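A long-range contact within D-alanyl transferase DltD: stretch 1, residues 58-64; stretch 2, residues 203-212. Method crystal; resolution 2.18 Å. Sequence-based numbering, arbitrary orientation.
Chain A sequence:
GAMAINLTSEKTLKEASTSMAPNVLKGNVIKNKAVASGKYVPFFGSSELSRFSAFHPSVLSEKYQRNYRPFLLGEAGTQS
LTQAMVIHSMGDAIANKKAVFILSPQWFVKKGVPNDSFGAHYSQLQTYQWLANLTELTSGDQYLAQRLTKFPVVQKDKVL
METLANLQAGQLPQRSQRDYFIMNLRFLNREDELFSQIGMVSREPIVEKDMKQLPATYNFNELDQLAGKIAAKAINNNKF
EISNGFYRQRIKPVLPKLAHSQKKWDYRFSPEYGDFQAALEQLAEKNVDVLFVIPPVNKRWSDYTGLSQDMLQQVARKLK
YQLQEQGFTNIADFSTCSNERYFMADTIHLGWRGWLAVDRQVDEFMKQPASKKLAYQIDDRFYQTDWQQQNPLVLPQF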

# COMPACT_ATOMS: atom_id res chain seq x y z
N SER A 58 12.27 7.58 -1.68
CA SER A 58 12.09 8.99 -1.35
C SER A 58 13.42 9.72 -1.23
O SER A 58 13.51 10.91 -1.56
CB SER A 58 11.31 9.12 -0.04
OG SER A 58 9.98 8.66 -0.18
N VAL A 59 14.47 9.03 -0.77
CA VAL A 59 15.77 9.67 -0.61
C VAL A 59 16.51 9.70 -1.94
O VAL A 59 17.10 10.73 -2.30
CB VAL A 59 16.58 8.94 0.47
CG1 VAL A 59 17.94 9.61 0.66
CG2 VAL A 59 15.81 8.91 1.78
N LEU A 60 16.50 8.59 -2.68
CA LEU A 60 17.20 8.55 -3.96
C LEU A 60 16.60 9.54 -4.95
O LEU A 60 17.33 10.18 -5.71
CB LEU A 60 17.16 7.13 -4.53
CG LEU A 60 17.90 6.06 -3.71
CD1 LEU A 60 17.61 4.67 -4.25
CD2 LEU A 60 19.40 6.33 -3.71
N SER A 61 15.27 9.69 -4.95
CA SER A 61 14.64 10.61 -5.88
C SER A 61 15.02 12.06 -5.57
O SER A 61 15.23 12.86 -6.49
CB SER A 61 13.12 10.45 -5.83
OG SER A 61 12.73 9.19 -6.35
N GLU A 62 15.12 12.41 -4.29
CA GLU A 62 15.53 13.76 -3.91
C GLU A 62 17.02 13.97 -4.16
O GLU A 62 17.43 15.04 -4.63
CB GLU A 62 15.19 14.01 -2.44
CG GLU A 62 15.38 15.45 -1.97
CD GLU A 62 14.42 16.41 -2.63
OE1 GLU A 62 14.84 17.17 -3.52
OE2 GLU A 62 13.23 16.41 -2.25
N LYS A 63 17.84 12.96 -3.85
CA LYS A 63 19.29 13.11 -4.02
C LYS A 63 19.65 13.40 -5.46
O LYS A 63 20.51 14.25 -5.73
CB LYS A 63 20.00 11.84 -3.54
CG LYS A 63 21.51 11.85 -3.72
CD LYS A 63 22.17 13.01 -2.99
CE LYS A 63 23.68 12.89 -3.02
NZ LYS A 63 24.36 14.01 -2.31
N TYR A 64 19.00 12.73 -6.41
CA TYR A 64 19.36 12.83 -7.82
C TYR A 64 18.34 13.63 -8.63
O TYR A 64 18.30 13.52 -9.85
CB TYR A 64 19.55 11.43 -8.40
CG TYR A 64 20.61 10.66 -7.65
CD1 TYR A 64 21.92 11.12 -7.60
CD2 TYR A 64 20.31 9.48 -6.98
CE1 TYR A 64 22.90 10.44 -6.91
CE2 TYR A 64 21.29 8.79 -6.28
CZ TYR A 64 22.58 9.27 -6.25
OH TYR A 64 23.56 8.59 -5.57
N ARG A 203 9.21 13.30 6.97
CA ARG A 203 10.52 12.67 7.07
C ARG A 203 11.57 13.40 6.24
O ARG A 203 12.65 12.86 6.01
CB ARG A 203 10.44 11.20 6.63
CG ARG A 203 9.74 10.31 7.65
CD ARG A 203 9.63 8.87 7.16
NE ARG A 203 9.04 8.00 8.18
CZ ARG A 203 7.74 7.92 8.45
NH1 ARG A 203 6.87 8.65 7.77
NH2 ARG A 203 7.31 7.10 9.40
N GLU A 204 11.27 14.63 5.80
CA GLU A 204 12.25 15.40 5.05
C GLU A 204 13.56 15.58 5.81
O GLU A 204 14.63 15.55 5.17
CB GLU A 204 11.65 16.76 4.67
CG GLU A 204 12.50 17.57 3.70
CD GLU A 204 12.67 16.89 2.35
OE1 GLU A 204 11.96 15.90 2.09
OE2 GLU A 204 13.53 17.34 1.56
N PRO A 205 13.58 15.77 7.13
CA PRO A 205 14.87 15.83 7.84
C PRO A 205 15.67 14.55 7.71
O PRO A 205 16.90 14.59 7.60
CB PRO A 205 14.47 16.11 9.29
CG PRO A 205 13.10 16.71 9.21
CD PRO A 205 12.45 16.05 8.04
N ILE A 206 15.00 13.39 7.71
CA ILE A 206 15.70 12.13 7.51
C ILE A 206 16.23 12.04 6.09
O ILE A 206 17.34 11.55 5.85
CB ILE A 206 14.78 10.95 7.86
CG1 ILE A 206 14.35 11.02 9.33
CG2 ILE A 206 15.48 9.62 7.57
CD1 ILE A 206 13.33 9.98 9.73
N VAL A 207 15.44 12.51 5.12
CA VAL A 207 15.87 12.50 3.72
C VAL A 207 17.17 13.28 3.57
O VAL A 207 18.14 12.81 2.97
CB VAL A 207 14.77 13.07 2.82
CG1 VAL A 207 15.28 13.27 1.40
CG2 VAL A 207 13.55 12.16 2.83
N GLU A 208 17.21 14.50 4.12
CA GLU A 208 18.39 15.35 3.94
C GLU A 208 19.59 14.81 4.71
O GLU A 208 20.73 15.07 4.32
CB GLU A 208 18.05 16.78 4.37
CG GLU A 208 17.04 17.45 3.45
CD GLU A 208 16.54 18.77 3.98
OE1 GLU A 208 17.09 19.26 5.00
OE2 GLU A 208 15.59 19.33 3.39
N LYS A 209 19.35 14.06 5.79
CA LYS A 209 20.46 13.44 6.50
C LYS A 209 21.04 12.28 5.70
O LYS A 209 22.26 12.15 5.56
CB LYS A 209 20.01 12.97 7.89
CG LYS A 209 21.11 12.32 8.71
CD LYS A 209 20.60 11.87 10.08
CE LYS A 209 21.72 11.25 10.91
NZ LYS A 209 21.25 10.82 12.25
N ASP A 210 20.17 11.41 5.17
CA ASP A 210 20.63 10.25 4.43
C ASP A 210 21.22 10.63 3.08
O ASP A 210 22.06 9.89 2.55
CB ASP A 210 19.49 9.25 4.25
CG ASP A 210 18.99 8.68 5.57
OD1 ASP A 210 19.62 8.97 6.61
OD2 ASP A 210 17.98 7.95 5.56
N MET A 211 20.80 11.76 2.51
CA MET A 211 21.39 12.22 1.26
C MET A 211 22.90 12.39 1.37
O MET A 211 23.62 12.18 0.39
CB MET A 211 20.74 13.53 0.82
CG MET A 211 19.42 13.35 0.09
SD MET A 211 18.56 14.91 -0.21
CE MET A 211 19.81 15.84 -1.09
N LYS A 212 23.38 12.77 2.55
CA LYS A 212 24.81 12.96 2.77
C LYS A 212 25.60 11.66 2.69
O LYS A 212 26.84 11.71 2.64
CB LYS A 212 25.05 13.63 4.12
CG LYS A 212 24.39 14.99 4.26
CD LYS A 212 24.62 15.60 5.63
CE LYS A 212 23.98 16.98 5.74
NZ LYS A 212 24.09 17.54 7.12
O HOH W 1 11.60 15.09 -0.72

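How do two helical segments more than 140 residues apart come together? The helix that includes residues 58-63 crosses the one that starts at Glu204 with 66° between their N-to-C directions, and the axes approach to 9.2 Å. Val59 lies over Val207 (CA to CA, 5.2 Å) and Lys63 over Met211 (CA to CA, 5.8 Å), one helical turn further along each helix.

What fills the crossing? Val59, with chi1 t, spreads its two methyls along the partner helix: its CG2 lies 4.1 Å from CG2 of Val207, while its CG1 lies 4.1 Å from CG of Met211. Branching at CB lets one short side chain meet both apolar neighbours.

How does Met211 serve three neighbours? Its chain is extended at chi2 (t) and turns at chi3 (p). Met211 SD packs 3.7 Å from CG of Glu62, and Met211 CG lies 4.0 Å from CB of Lys63. Lys63 bends at chi2 (p), then runs straight through chi3 and chi4, bringing NZ 3.3 Å from Met211 O in a weak hydrogen bond.

How are two acidic side chains tolerated together? Glu62 OE2 and Glu204 OE2 are 3.9 Å apart, an unfavourable pairing of like charges. Water 1 bridges them, donating to Glu62 OE2 (2.6 Å from the water O) and Glu204 OE1 (2.9 Å from the same O). Both glutamates combine chi1 t with chi2 p, and these conformers place both carboxylates within reach of the one water.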